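Local coordinates for protein allergen Aed a 2 (PDB 3DXL) that is a mosquito salivary protein that sequesters host biogenic amines and leukotrienes, modulating blood feeding, and has vasodilating activity, at residues 9-22 against 44-58. Numbering follows the deposited sequence. Where two conformers were deposited one is given.
Sequences MLFIFTRCMEDNLE and SPATQCFGKCVLVRT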
# COMPACT_ATOMS: atom_id res chain seq x y z
N MET A 9 6.04 -1.32 -3.83
CA MET A 9 6.90 -2.21 -3.06
C MET A 9 7.13 -1.68 -1.65
O MET A 9 7.12 -2.44 -0.69
CB MET A 9 8.22 -2.51 -3.77
CG MET A 9 8.03 -3.27 -5.07
SD MET A 9 7.04 -4.79 -4.92
CE MET A 9 7.86 -5.64 -3.59
N LEU A 10 7.29 -0.36 -1.52
CA LEU A 10 7.45 0.23 -0.20
C LEU A 10 6.20 -0.05 0.64
O LEU A 10 6.29 -0.39 1.82
CB LEU A 10 7.71 1.73 -0.29
CG LEU A 10 7.99 2.44 1.04
CD1 LEU A 10 9.29 1.97 1.72
CD2 LEU A 10 8.01 3.94 0.81
N PHE A 11 5.02 0.09 0.02
CA PHE A 11 3.79 -0.22 0.72
C PHE A 11 3.78 -1.67 1.21
O PHE A 11 3.44 -1.94 2.36
CB PHE A 11 2.57 0.05 -0.15
CG PHE A 11 1.29 -0.24 0.55
CD1 PHE A 11 0.76 0.66 1.47
CD2 PHE A 11 0.64 -1.45 0.36
CE1 PHE A 11 -0.41 0.38 2.17
CE2 PHE A 11 -0.54 -1.75 1.04
CZ PHE A 11 -1.06 -0.83 1.95
N ILE A 12 4.12 -2.60 0.32
CA ILE A 12 4.16 -4.02 0.68
C ILE A 12 5.12 -4.29 1.83
O ILE A 12 4.75 -4.91 2.83
CB ILE A 12 4.51 -4.91 -0.55
CG1 ILE A 12 3.33 -4.94 -1.52
CG2 ILE A 12 4.90 -6.32 -0.10
CD1 ILE A 12 3.64 -5.54 -2.88
N PHE A 13 6.36 -3.82 1.71
CA PHE A 13 7.34 -4.13 2.74
C PHE A 13 6.91 -3.56 4.09
O PHE A 13 6.95 -4.24 5.11
CB PHE A 13 8.74 -3.62 2.37
CG PHE A 13 9.30 -4.17 1.06
CD1 PHE A 13 9.08 -5.48 0.67
CD2 PHE A 13 10.04 -3.34 0.23
CE1 PHE A 13 9.60 -5.96 -0.53
CE2 PHE A 13 10.57 -3.81 -0.97
CZ PHE A 13 10.34 -5.11 -1.35
N THR A 14 6.51 -2.29 4.09
CA THR A 14 6.15 -1.64 5.35
C THR A 14 4.88 -2.21 5.97
O THR A 14 4.82 -2.37 7.19
CB THR A 14 6.08 -0.10 5.23
OG1 THR A 14 5.12 0.27 4.23
CG2 THR A 14 7.45 0.47 4.89
N ARG A 15 3.87 -2.54 5.15
CA ARG A 15 2.66 -3.18 5.66
C ARG A 15 3.00 -4.54 6.29
O ARG A 15 2.54 -4.86 7.38
CB ARG A 15 1.60 -3.34 4.57
CG ARG A 15 0.39 -4.19 4.95
CD ARG A 15 -0.40 -3.67 6.16
NE ARG A 15 -0.91 -2.31 5.98
CZ ARG A 15 -2.04 -2.02 5.35
NH1 ARG A 15 -2.82 -2.98 4.86
NH2 ARG A 15 -2.40 -0.75 5.22
N CYS A 16 3.81 -5.33 5.60
CA CYS A 16 4.16 -6.64 6.11
C CYS A 16 4.99 -6.55 7.39
O CYS A 16 4.81 -7.36 8.31
CB CYS A 16 4.88 -7.43 5.03
SG CYS A 16 3.76 -7.94 3.70
N MET A 17 5.85 -5.53 7.50
CA MET A 17 6.58 -5.33 8.75
C MET A 17 5.64 -4.87 9.86
O MET A 17 5.72 -5.38 10.98
CB MET A 17 7.73 -4.34 8.57
CG MET A 17 8.88 -4.95 7.80
SD MET A 17 10.37 -3.96 7.85
CE MET A 17 9.90 -2.67 6.70
N GLU A 18 4.72 -3.95 9.55
CA GLU A 18 3.76 -3.48 10.55
C GLU A 18 2.97 -4.64 11.14
O GLU A 18 2.75 -4.70 12.35
CB GLU A 18 2.84 -2.42 9.95
CG GLU A 18 1.96 -1.73 10.99
CD GLU A 18 1.15 -0.58 10.43
OE1 GLU A 18 1.68 0.21 9.63
OE2 GLU A 18 -0.02 -0.44 10.83
N ASP A 19 2.57 -5.57 10.28
CA ASP A 19 1.74 -6.69 10.71
C ASP A 19 2.50 -7.83 11.41
O ASP A 19 1.88 -8.67 12.06
CB ASP A 19 0.96 -7.25 9.53
CG ASP A 19 -0.18 -6.34 9.11
OD1 ASP A 19 -0.56 -5.43 9.87
OD2 ASP A 19 -0.71 -6.57 8.01
N ASN A 20 3.82 -7.87 11.25
CA ASN A 20 4.58 -9.05 11.70
C ASN A 20 5.72 -8.80 12.66
O ASN A 20 6.19 -9.74 13.31
CB ASN A 20 5.04 -9.86 10.49
CG ASN A 20 3.87 -10.48 9.76
OD1 ASN A 20 3.26 -11.43 10.25
ND2 ASN A 20 3.54 -9.93 8.60
N LEU A 21 6.19 -7.57 12.80
CA LEU A 21 7.21 -7.29 13.79
C LEU A 21 6.71 -7.68 15.17
O LEU A 21 5.54 -7.49 15.49
CB LEU A 21 7.56 -5.80 13.81
CG LEU A 21 8.49 -5.29 12.71
CD1 LEU A 21 8.47 -3.77 12.70
CD2 LEU A 21 9.90 -5.80 12.91
N GLU A 22 7.59 -8.23 16.01
CA GLU A 22 7.24 -8.50 17.39
C GLU A 22 7.05 -7.20 18.14
O GLU A 22 7.53 -6.15 17.71
CB GLU A 22 8.32 -9.35 18.06
CG GLU A 22 8.35 -10.78 17.55
CD GLU A 22 9.27 -11.68 18.35
OE1 GLU A 22 9.99 -11.19 19.24
OE2 GLU A 22 9.26 -12.89 18.06
N SER A 44 12.38 -17.63 13.76
CA SER A 44 11.35 -16.83 14.40
C SER A 44 10.05 -16.87 13.60
O SER A 44 10.06 -16.58 12.41
CB SER A 44 11.83 -15.38 14.53
OG SER A 44 10.76 -14.53 14.90
N PRO A 45 8.92 -17.22 14.26
CA PRO A 45 7.62 -17.14 13.59
C PRO A 45 7.34 -15.74 13.00
O PRO A 45 6.72 -15.65 11.95
CB PRO A 45 6.62 -17.50 14.69
CG PRO A 45 7.42 -18.33 15.65
CD PRO A 45 8.79 -17.75 15.64
N ALA A 46 7.81 -14.68 13.65
CA ALA A 46 7.60 -13.33 13.14
C ALA A 46 8.28 -13.15 11.78
O ALA A 46 7.68 -12.65 10.83
CB ALA A 46 8.10 -12.32 14.13
N THR A 47 9.53 -13.61 11.66
CA THR A 47 10.26 -13.52 10.40
C THR A 47 9.58 -14.34 9.32
O THR A 47 9.45 -13.92 8.17
CB THR A 47 11.69 -14.01 10.58
OG1 THR A 47 12.31 -13.27 11.63
CG2 THR A 47 12.50 -13.84 9.30
N GLN A 48 9.14 -15.53 9.71
CA GLN A 48 8.51 -16.43 8.76
C GLN A 48 7.22 -15.84 8.19
O GLN A 48 6.99 -15.88 6.98
CB GLN A 48 8.24 -17.78 9.42
CG GLN A 48 9.54 -18.48 9.81
CD GLN A 48 9.36 -19.57 10.83
OE1 GLN A 48 8.24 -19.99 11.15
NE2 GLN A 48 10.48 -20.05 11.37
N CYS A 49 6.39 -15.26 9.06
CA CYS A 49 5.14 -14.67 8.59
C CYS A 49 5.36 -13.37 7.84
O CYS A 49 4.62 -13.07 6.90
CB CYS A 49 4.14 -14.49 9.73
SG CYS A 49 3.41 -16.05 10.28
N PHE A 50 6.37 -12.60 8.24
CA PHE A 50 6.78 -11.42 7.46
C PHE A 50 7.13 -11.84 6.02
O PHE A 50 6.65 -11.25 5.05
CB PHE A 50 7.98 -10.72 8.10
CG PHE A 50 8.67 -9.74 7.19
CD1 PHE A 50 8.01 -8.58 6.76
CD2 PHE A 50 9.97 -9.96 6.75
CE1 PHE A 50 8.63 -7.69 5.90
CE2 PHE A 50 10.60 -9.05 5.90
CZ PHE A 50 9.93 -7.91 5.47
N GLY A 51 7.97 -12.86 5.89
CA GLY A 51 8.39 -13.32 4.57
C GLY A 51 7.22 -13.81 3.75
O GLY A 51 7.09 -13.47 2.59
N LYS A 52 6.35 -14.62 4.36
CA LYS A 52 5.17 -15.10 3.66
C LYS A 52 4.31 -13.92 3.19
O LYS A 52 3.81 -13.91 2.07
CB LYS A 52 4.33 -16.06 4.52
CG LYS A 52 3.08 -16.56 3.81
CD LYS A 52 2.08 -17.23 4.76
CE LYS A 52 0.67 -17.21 4.16
NZ LYS A 52 -0.33 -17.95 4.98
N CYS A 53 4.13 -12.93 4.07
CA CYS A 53 3.34 -11.73 3.74
C CYS A 53 3.85 -11.05 2.47
O CYS A 53 3.08 -10.72 1.57
CB CYS A 53 3.36 -10.76 4.92
SG CYS A 53 2.46 -9.20 4.70
N VAL A 54 5.16 -10.83 2.41
CA VAL A 54 5.75 -10.17 1.26
C VAL A 54 5.57 -11.01 -0.00
O VAL A 54 5.22 -10.50 -1.07
CB VAL A 54 7.25 -9.86 1.50
CG1 VAL A 54 7.92 -9.33 0.23
CG2 VAL A 54 7.43 -8.87 2.64
N LEU A 55 5.81 -12.31 0.12
CA LEU A 55 5.67 -13.21 -1.02
C LEU A 55 4.24 -13.27 -1.55
O LEU A 55 4.02 -13.36 -2.76
CB LEU A 55 6.16 -14.61 -0.65
CG LEU A 55 7.67 -14.70 -0.39
CD1 LEU A 55 8.03 -15.98 0.35
CD2 LEU A 55 8.49 -14.57 -1.68
N VAL A 56 3.26 -13.23 -0.65
CA VAL A 56 1.86 -13.24 -1.04
C VAL A 56 1.45 -11.93 -1.72
O VAL A 56 0.82 -11.93 -2.77
CB VAL A 56 0.94 -13.58 0.15
CG1 VAL A 56 -0.53 -13.36 -0.20
CG2 VAL A 56 1.18 -15.02 0.57
N ARG A 57 1.84 -10.80 -1.13
CA ARG A 57 1.46 -9.51 -1.71
C ARG A 57 2.11 -9.26 -3.08
O ARG A 57 1.54 -8.61 -3.94
CB ARG A 57 1.73 -8.35 -0.75
CG ARG A 57 0.71 -8.24 0.38
CD ARG A 57 0.85 -6.92 1.12
NE ARG A 57 -0.28 -6.67 2.01
CZ ARG A 57 -1.35 -5.93 1.71
NH1 ARG A 57 -1.45 -5.29 0.55
NH2 ARG A 57 -2.32 -5.79 2.60
N THR A 58 3.30 -9.82 -3.28
CA THR A 58 3.98 -9.64 -4.57
C THR A 58 3.50 -10.65 -5.59
O THR A 58 3.66 -10.43 -6.79
CB THR A 58 5.51 -9.77 -4.47
OG1 THR A 58 5.85 -11.03 -3.88
CG2 THR A 58 6.07 -8.63 -3.64
O HOH W 1 -3.46 -5.89 5.23
O HOH W 2 7.79 -14.56 16.72
O HOH W 3 11.14 -14.51 17.69
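Phe50 turns the edge of its ring to the helix of 9-22, with the Cys16 carbonyl carbon and Phe13 O near the ring plane, while Met17, in the modelled conformer, runs alongside with CG beside Phe50 CE1 and its sulfur set obliquely in a Met-aromatic contact; Trp34 stacks on the same ring. The Phe13 ring carries Met9 O over one face, near its rim, and takes Val54 CG1 at its edge, 3.8 Å from CE1. Arg57 lays one guanidinium face against Arg15 CG and brings NH1 in plane to the edge of Phe11, ring and guanidinium 79° apart; Phe11 CZ in turn sits over one face of the Arg15 guanidinium, toward its rim. Arg15 NH1 and Arg57 NH2 come within 3.6 Å, and a water accepts from both, weakly from Arg57; Glu210 pairs with Arg15 and probably eases the like charges.

The axes of 9-20 and 45-58 run roughly antiparallel (148°) and approach to 8.9 Å, in the all-helical odorant-binding protein fold of the N-terminal, lipid-binding domain. Cys16 fits as a knob among Phe50, Cys53, Val54 and Arg57, its SG bonded covalently to Cys53 SG; a second disulfide, Cys49 to Cys106, ties helix 45-58 to helix 106-119. Phe13 also lies beside Trp37, a leukotriene E4-binding residue.

Asn20, with CG anti to its carbonyl carbon (chi1 -67°), fills the hole between Ala46, Cys49, Phe50 and Cys53. Its ND2 donates back to Cys16 O at 2.9 Å, on a lone pair in the carbonyl plane, which fixes the amide's rotation and sets OD1 3.2 Å from Cys49 CB. Beyond it, Glu22 OE1 is hydrogen-bonded by Asn26, and a water links OE2 to the modelled conformer of Ser44, the N-cap residue of helix 45-58, whose OG accepts a weak bond from Ala46 N.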